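Local coordinates for protein carbonic anhydrase (Trichomonas vaginalis, PDB 6Y04) that is a zinc-dependent beta-class carbonic anhydrase that probably catalyses the reversible hydration of carbon dioxide to hydrogencarbonate, at residues G64-V76 / N143-L156. Residues are numbered along the deposited sequence; the frame is centred on the assembly and turned at random.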
ATOM      1  N   GLY A  64       6.947  -2.560   5.531  1.00 24.05           N
ATOM      2  CA  GLY A  64       8.232  -3.133   5.165  1.00 25.34           C
ATOM      3  C   GLY A  64       8.397  -3.365   3.663  1.00 26.77           C
ATOM      4  O   GLY A  64       9.440  -3.854   3.231  1.00 28.09           O
ATOM      5  N   ASN A  65       7.367  -3.016   2.878  1.00 27.60           N
ATOM      6  CA  ASN A  65       7.424  -3.006   1.419  1.00 28.73           C
ATOM      7  C   ASN A  65       8.104  -4.264   0.865  1.00 28.98           C
ATOM      8  O   ASN A  65       8.953  -4.177  -0.026  1.00 27.79           O
ATOM      9  CB  ASN A  65       8.117  -1.744   0.886  1.00 28.99           C
ATOM     10  CG  ASN A  65       9.473  -1.502   1.517  1.00 28.88           C
ATOM     11  OD1 ASN A  65       9.566  -0.887   2.579  1.00 30.15           O
ATOM     12  ND2 ASN A  65      10.524  -1.996   0.883  1.00 27.19           N
ATOM     13  N   GLY A  66       7.714  -5.430   1.391  1.00 28.12           N
ATOM     14  CA  GLY A  66       8.427  -6.663   1.102  1.00 28.31           C
ATOM     15  C   GLY A  66       7.667  -7.567   0.136  1.00 29.31           C
ATOM     16  O   GLY A  66       6.445  -7.706   0.222  1.00 28.98           O
ATOM     17  N   ILE A  67       8.418  -8.151  -0.802  1.00 28.81           N
ATOM     18  CA  ILE A  67       7.959  -9.290  -1.576  1.00 27.99           C
ATOM     19  C   ILE A  67       8.915 -10.436  -1.272  1.00 27.79           C
ATOM     20  O   ILE A  67      10.077 -10.399  -1.665  1.00 28.00           O
ATOM     21  CB  ILE A  67       7.915  -8.971  -3.087  1.00 27.25           C
ATOM     22  CG1 ILE A  67       7.055  -7.744  -3.399  1.00 26.24           C
ATOM     23  CG2 ILE A  67       7.486 -10.186  -3.896  1.00 26.46           C
ATOM     24  CD1 ILE A  67       7.805  -6.431  -3.289  1.00 25.58           C
ATOM     25  N   TRP A  68       8.420 -11.434  -0.540  1.00 28.85           N
ATOM     26  CA  TRP A  68       9.223 -12.597  -0.210  1.00 29.06           C
ATOM     27  C   TRP A  68       8.749 -13.804  -1.016  1.00 30.94           C
ATOM     28  O   TRP A  68       9.438 -14.823  -1.066  1.00 33.20           O
ATOM     29  CB  TRP A  68       9.227 -12.854   1.306  1.00 28.08           C
ATOM     30  CG  TRP A  68       7.879 -12.789   1.967  1.00 27.99           C
ATOM     31  CD1 TRP A  68       7.330 -11.709   2.594  1.00 27.98           C
ATOM     32  CD2 TRP A  68       6.908 -13.850   2.085  1.00 28.14           C
ATOM     33  NE1 TRP A  68       6.090 -12.019   3.085  1.00 27.56           N
ATOM     34  CE2 TRP A  68       5.803 -13.325   2.794  1.00 28.08           C
ATOM     35  CE3 TRP A  68       6.860 -15.190   1.669  1.00 29.69           C
ATOM     36  CZ2 TRP A  68       4.671 -14.092   3.091  1.00 28.43           C
ATOM     37  CZ3 TRP A  68       5.739 -15.948   1.949  1.00 28.67           C
ATOM     38  CH2 TRP A  68       4.660 -15.401   2.654  1.00 29.26           C
ATOM     39  N   THR A  69       7.578 -13.672  -1.654  1.00 31.73           N
ATOM     40  CA  THR A  69       6.938 -14.766  -2.368  1.00 33.25           C
ATOM     41  C   THR A  69       7.157 -14.615  -3.871  1.00 33.44           C
ATOM     42  O   THR A  69       7.284 -13.494  -4.373  1.00 35.38           O
ATOM     43  CB  THR A  69       5.434 -14.825  -2.055  1.00 34.33           C
ATOM     44  OG1 THR A  69       4.928 -16.061  -2.559  1.00 34.97           O
ATOM     45  CG2 THR A  69       4.644 -13.683  -2.660  1.00 34.06           C
ATOM     46  N   THR A  70       7.190 -15.754  -4.575  1.00 33.49           N
ATOM     47  CA  THR A  70       7.116 -15.751  -6.032  1.00 34.96           C
ATOM     48  C   THR A  70       5.753 -16.268  -6.502  1.00 34.56           C
ATOM     49  O   THR A  70       5.545 -16.478  -7.694  1.00 38.33           O
ATOM     50  CB  THR A  70       8.313 -16.443  -6.701  1.00 35.29           C
ATOM     51  OG1 THR A  70       8.169 -17.854  -6.529  1.00 33.86           O
ATOM     52  CG2 THR A  70       9.658 -15.961  -6.193  1.00 34.90           C
ATOM     53  N   GLY A  71       4.827 -16.462  -5.555  1.00 32.46           N
ATOM     54  CA  GLY A  71       3.419 -16.665  -5.853  1.00 31.00           C
ATOM     55  C   GLY A  71       2.680 -15.329  -5.944  1.00 30.39           C
ATOM     56  O   GLY A  71       3.166 -14.383  -6.563  1.00 29.61           O
ATOM     57  N   LEU A  72       1.506 -15.265  -5.302  1.00 29.52           N
ATOM     58  CA  LEU A  72       0.687 -14.061  -5.299  1.00 27.56           C
ATOM     59  C   LEU A  72       0.617 -13.481  -3.892  1.00 26.33           C
ATOM     60  O   LEU A  72       0.721 -14.202  -2.907  1.00 28.06           O
ATOM     61  CB  LEU A  72      -0.715 -14.395  -5.820  1.00 26.14           C
ATOM     62  CG  LEU A  72      -0.792 -14.845  -7.277  1.00 26.32           C
ATOM     63  CD1 LEU A  72      -2.213 -15.252  -7.626  1.00 26.58           C
ATOM     64  CD2 LEU A  72      -0.319 -13.743  -8.217  1.00 25.49           C
ATOM     65  N   SER A  73       0.446 -12.159  -3.829  1.00 25.60           N
ATOM     66  CA  SER A  73       0.225 -11.405  -2.604  1.00 22.86           C
ATOM     67  C   SER A  73      -0.492 -10.123  -3.004  1.00 21.02           C
ATOM     68  O   SER A  73      -0.646  -9.867  -4.194  1.00 20.88           O
ATOM     69  CB  SER A  73       1.536 -11.106  -1.907  1.00 21.87           C
ATOM     70  OG  SER A  73       2.370 -10.300  -2.729  1.00 22.17           O
ATOM     71  N   ASP A  74      -0.914  -9.327  -2.016  1.00 20.37           N
ATOM     72  CA  ASP A  74      -1.505  -8.018  -2.264  1.00 19.01           C
ATOM     73  C   ASP A  74      -0.575  -7.199  -3.163  1.00 18.66           C
ATOM     74  O   ASP A  74      -1.019  -6.610  -4.151  1.00 18.92           O
ATOM     75  CB  ASP A  74      -1.786  -7.255  -0.959  1.00 19.22           C
ATOM     76  CG  ASP A  74      -2.860  -7.841  -0.054  1.00 19.48           C
ATOM     77  OD1 ASP A  74      -3.759  -8.526  -0.562  1.00 19.62           O
ATOM     78  OD2 ASP A  74      -2.787  -7.610   1.160  1.00 20.07           O
ATOM     79  N   ILE A  75       0.724  -7.176  -2.819  1.00 17.34           N
ATOM     80  CA  ILE A  75       1.684  -6.327  -3.506  1.00 16.48           C
ATOM     81  C   ILE A  75       1.870  -6.831  -4.934  1.00 15.77           C
ATOM     82  O   ILE A  75       1.804  -6.050  -5.882  1.00 17.14           O
ATOM     83  CB  ILE A  75       3.011  -6.196  -2.730  1.00 16.24           C
ATOM     84  CG1 ILE A  75       2.826  -5.368  -1.458  1.00 16.30           C
ATOM     85  CG2 ILE A  75       4.091  -5.588  -3.613  1.00 16.21           C
ATOM     86  CD1 ILE A  75       4.102  -5.160  -0.665  1.00 16.07           C
ATOM     87  N   VAL A  76       2.066  -8.139  -5.075  1.00 14.97           N
ATOM     88  CA  VAL A  76       2.308  -8.740  -6.375  1.00 14.26           C
ATOM     89  C   VAL A  76       1.127  -8.473  -7.310  1.00 13.70           C
ATOM     90  O   VAL A  76       1.323  -8.022  -8.431  1.00 14.13           O
ATOM     91  CB  VAL A  76       2.663 -10.235  -6.250  1.00 14.37           C
ATOM     92  CG1 VAL A  76       2.450 -10.973  -7.559  1.00 14.79           C
ATOM     93  CG2 VAL A  76       4.099 -10.416  -5.772  1.00 14.13           C
ATOM     94  N   ASN A 143      16.312  -6.418   2.463  1.00 26.83           N
ATOM     95  CA  ASN A 143      14.917  -6.584   2.089  1.00 26.48           C
ATOM     96  C   ASN A 143      14.670  -6.003   0.698  1.00 24.98           C
ATOM     97  O   ASN A 143      13.916  -6.581  -0.084  1.00 24.46           O
ATOM     98  CB  ASN A 143      13.946  -6.005   3.128  1.00 27.25           C
ATOM     99  CG  ASN A 143      12.495  -6.116   2.696  1.00 29.53           C
ATOM    100  OD1 ASN A 143      11.930  -7.214   2.668  1.00 29.99           O
ATOM    101  ND2 ASN A 143      11.888  -4.996   2.326  1.00 29.86           N
ATOM    102  N   ILE A 144      15.301  -4.861   0.401  1.00 23.71           N
ATOM    103  CA  ILE A 144      15.172  -4.245  -0.910  1.00 23.85           C
ATOM    104  C   ILE A 144      15.743  -5.197  -1.960  1.00 23.83           C
ATOM    105  O   ILE A 144      15.069  -5.515  -2.939  1.00 23.67           O
ATOM    106  CB  ILE A 144      15.846  -2.861  -0.970  1.00 23.72           C
ATOM    107  CG1 ILE A 144      15.100  -1.813  -0.143  1.00 23.79           C
ATOM    108  CG2 ILE A 144      15.999  -2.403  -2.418  1.00 23.87           C
ATOM    109  CD1 ILE A 144      15.978  -0.654   0.309  1.00 23.35           C
ATOM    110  N   LYS A 145      16.980  -5.651  -1.732  1.00 24.08           N
ATOM    111  CA  LYS A 145      17.682  -6.524  -2.661  1.00 24.12           C
ATOM    112  C   LYS A 145      16.871  -7.797  -2.902  1.00 24.22           C
ATOM    113  O   LYS A 145      16.734  -8.237  -4.040  1.00 24.70           O
ATOM    114  CB  LYS A 145      19.091  -6.827  -2.138  1.00 23.84           C
ATOM    115  CG  LYS A 145      20.146  -5.781  -2.476  1.00 23.49           C
ATOM    116  CD  LYS A 145      21.394  -5.828  -1.606  1.00 24.05           C
ATOM    117  CE  LYS A 145      22.519  -4.984  -2.166  1.00 24.86           C
ATOM    118  NZ  LYS A 145      23.593  -4.727  -1.173  1.00 26.47           N
ATOM    119  N   ASN A 146      16.324  -8.368  -1.824  1.00 25.19           N
ATOM    120  CA  ASN A 146      15.582  -9.622  -1.860  1.00 24.72           C
ATOM    121  C   ASN A 146      14.219  -9.418  -2.528  1.00 22.91           C
ATOM    122  O   ASN A 146      13.738 -10.284  -3.258  1.00 21.76           O
ATOM    123  CB  ASN A 146      15.486 -10.229  -0.457  1.00 27.54           C
ATOM    124  CG  ASN A 146      15.009 -11.670  -0.450  1.00 30.94           C
ATOM    125  OD1 ASN A 146      15.819 -12.591  -0.508  1.00 33.69           O
ATOM    126  ND2 ASN A 146      13.702 -11.880  -0.379  1.00 32.00           N
ATOM    127  N   SER A 147      13.602  -8.261  -2.279  1.00 20.99           N
ATOM    128  CA  SER A 147      12.304  -7.949  -2.847  1.00 20.10           C
ATOM    129  C   SER A 147      12.426  -7.769  -4.353  1.00 20.17           C
ATOM    130  O   SER A 147      11.607  -8.289  -5.105  1.00 19.71           O
ATOM    131  CB  SER A 147      11.707  -6.738  -2.197  1.00 19.08           C
ATOM    132  OG  SER A 147      11.191  -7.083  -0.930  1.00 18.02           O
ATOM    133  N   VAL A 148      13.470  -7.049  -4.775  1.00 20.61           N
ATOM    134  CA  VAL A 148      13.740  -6.852  -6.191  1.00 21.66           C
ATOM    135  C   VAL A 148      13.972  -8.208  -6.859  1.00 22.30           C
ATOM    136  O   VAL A 148      13.591  -8.401  -8.007  1.00 21.81           O
ATOM    137  CB  VAL A 148      14.910  -5.873  -6.419  1.00 20.92           C
ATOM    138  CG1 VAL A 148      15.332  -5.807  -7.877  1.00 19.75           C
ATOM    139  CG2 VAL A 148      14.562  -4.487  -5.911  1.00 20.49           C
ATOM    140  N   ARG A 149      14.567  -9.152  -6.121  1.00 23.92           N
ATOM    141  CA  ARG A 149      14.827 -10.475  -6.670  1.00 26.37           C
ATOM    142  C   ARG A 149      13.517 -11.241  -6.842  1.00 24.77           C
ATOM    143  O   ARG A 149      13.307 -11.866  -7.876  1.00 23.63           O
ATOM    144  CB  ARG A 149      15.839 -11.243  -5.815  1.00 29.14           C
ATOM    145  CG  ARG A 149      16.421 -12.463  -6.511  1.00 33.01           C
ATOM    146  CD  ARG A 149      17.056 -13.467  -5.560  1.00 36.51           C
ATOM    147  NE  ARG A 149      16.434 -13.426  -4.240  1.00 40.79           N
ATOM    148  CZ  ARG A 149      15.660 -14.375  -3.711  1.00 42.86           C
ATOM    149  NH1 ARG A 149      15.424 -15.503  -4.366  1.00 41.19           N
ATOM    150  NH2 ARG A 149      15.148 -14.204  -2.504  1.00 41.97           N
ATOM    151  N   CYS A 150      12.638 -11.177  -5.835  1.00 25.44           N
ATOM    152  CA  CYS A 150      11.418 -11.976  -5.830  1.00 25.97           C
ATOM    153  C   CYS A 150      10.428 -11.493  -6.890  1.00 25.15           C
ATOM    154  O   CYS A 150       9.684 -12.296  -7.443  1.00 25.73           O
ATOM    155  CB  CYS A 150      10.761 -12.031  -4.454  1.00 26.41           C
ATOM    156  SG  CYS A 150      11.640 -13.120  -3.297  1.00 30.52           S
ATOM    157  N   VAL A 151      10.418 -10.187  -7.165  1.00 24.46           N
ATOM    158  CA  VAL A 151       9.588  -9.663  -8.235  1.00 25.01           C
ATOM    159  C   VAL A 151      10.154 -10.138  -9.574  1.00 26.13           C
ATOM    160  O   VAL A 151       9.409 -10.597 -10.436  1.00 24.64           O
ATOM    161  CB  VAL A 151       9.435  -8.131  -8.159  1.00 23.96           C
ATOM    162  CG1 VAL A 151       8.557  -7.593  -9.281  1.00 23.47           C
ATOM    163  CG2 VAL A 151       8.883  -7.694  -6.813  1.00 23.01           C
ATOM    164  N   ARG A 152      11.484 -10.057  -9.717  1.00 28.16           N
ATOM    165  CA  ARG A 152      12.174 -10.465 -10.934  1.00 30.12           C
ATOM    166  C   ARG A 152      11.847 -11.918 -11.283  1.00 30.95           C
ATOM    167  O   ARG A 152      11.481 -12.214 -12.417  1.00 31.74           O
ATOM    168  CB  ARG A 152      13.679 -10.191 -10.811  1.00 30.74           C
ATOM    169  CG  ARG A 152      14.521 -10.634 -12.000  1.00 31.03           C
ATOM    170  CD  ARG A 152      13.823 -10.478 -13.343  1.00 31.37           C
ATOM    171  NE  ARG A 152      13.849  -9.131 -13.903  1.00 30.33           N
ATOM    172  CZ  ARG A 152      12.828  -8.539 -14.518  1.00 28.36           C
ATOM    173  NH1 ARG A 152      11.659  -9.148 -14.636  1.00 27.01           N
ATOM    174  NH2 ARG A 152      12.980  -7.322 -14.997  1.00 28.87           N
ATOM    175  N   GLU A 153      11.961 -12.812 -10.294  1.00 32.72           N
ATOM    176  CA  GLU A 153      11.840 -14.247 -10.509  1.00 32.18           C
ATOM    177  C   GLU A 153      10.378 -14.677 -10.518  1.00 30.67           C
ATOM    178  O   GLU A 153      10.093 -15.867 -10.622  1.00 30.37           O
ATOM    179  CB  GLU A 153      12.666 -15.018  -9.477  1.00 32.68           C
ATOM    180  CG  GLU A 153      14.131 -15.111  -9.866  1.00 35.89           C
ATOM    181  CD  GLU A 153      15.134 -15.334  -8.741  1.00 38.08           C
ATOM    182  OE1 GLU A 153      14.750 -15.914  -7.698  1.00 38.44           O
ATOM    183  OE2 GLU A 153      16.301 -14.921  -8.912  1.00 37.86           O
ATOM    184  N   ASN A 154       9.463 -13.705 -10.400  1.00 29.67           N
ATOM    185  CA  ASN A 154       8.041 -13.998 -10.468  1.00 30.02           C
ATOM    186  C   ASN A 154       7.687 -14.341 -11.913  1.00 30.63           C
ATOM    187  O   ASN A 154       7.925 -13.542 -12.819  1.00 31.19           O
ATOM    188  CB  ASN A 154       7.173 -12.875  -9.888  1.00 29.49           C
ATOM    189  CG  ASN A 154       5.731 -13.289  -9.667  1.00 29.36           C
ATOM    190  OD1 ASN A 154       5.053 -13.705 -10.599  1.00 29.97           O
ATOM    191  ND2 ASN A 154       5.241 -13.173  -8.445  1.00 29.01           N
ATOM    192  N   PRO A 155       7.116 -15.540 -12.167  1.00 30.46           N
ATOM    193  CA  PRO A 155       6.839 -15.997 -13.530  1.00 30.19           C
ATOM    194  C   PRO A 155       5.725 -15.224 -14.232  1.00 28.97           C
ATOM    195  O   PRO A 155       5.556 -15.333 -15.444  1.00 29.16           O
ATOM    196  CB  PRO A 155       6.431 -17.469 -13.339  1.00 30.42           C
ATOM    197  CG  PRO A 155       5.903 -17.542 -11.923  1.00 31.18           C
ATOM    198  CD  PRO A 155       6.710 -16.522 -11.147  1.00 32.19           C
ATOM    199  N   LEU A 156       4.969 -14.435 -13.464  1.00 27.07           N
ATOM    200  CA  LEU A 156       3.859 -13.686 -14.025  1.00 25.42           C
ATOM    201  C   LEU A 156       4.329 -12.302 -14.474  1.00 24.83           C
ATOM    202  O   LEU A 156       3.553 -11.553 -15.060  1.00 23.74           O
ATOM    203  CB  LEU A 156       2.739 -13.573 -12.987  1.00 25.12           C
ATOM    204  CG  LEU A 156       2.060 -14.871 -12.547  1.00 24.62           C
ATOM    205  CD1 LEU A 156       0.723 -14.573 -11.895  1.00 24.71           C
ATOM    206  CD2 LEU A 156       1.875 -15.835 -13.710  1.00 24.68           C
TER
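Three side chains of 143-156, those of S147, N154 and N143, hold the loop 64-73 by its backbone: two from helix 140-152 and N154 from the turn just after it. The S147 hydroxyl both accepts and donates: OG receives the I67 amide N at 3.0 Å in a nearly straight bond (168°) and donates to N143 O, 2.9 Å away. That carbonyl also takes S147 N, from the opposite face of its plane. At the far end N154 ND2 donates to G71 O over 3.1 Å, lying in the carbonyl plane. Its OD1 meanwhile accepts from L156 N in an Asx turn, so both ends of the amide are engaged and its rotation is fixed. N143 ND2 adds a weak, bent bond to G64 O.

Apolar contact fills the middle. I67 lays CG1 and CD1 against V151 CG2, each at 3.9 Å, while its CG2, trans to the backbone N, meets C150 CB at 3.8 Å. Further along, the L72 and L156 side chains cross at about a right angle, with CD2 of L72 3.9 Å from CD1 of L156.

G64 lies close to the zinc ion and N65 beside the zinc ligand C37, so the loop runs from the metal site to helix 74-85, capped by S73. Helix 140-152 packs V151 on strands 90-96 and 163-168, and L156 meets F126 of the second subunit.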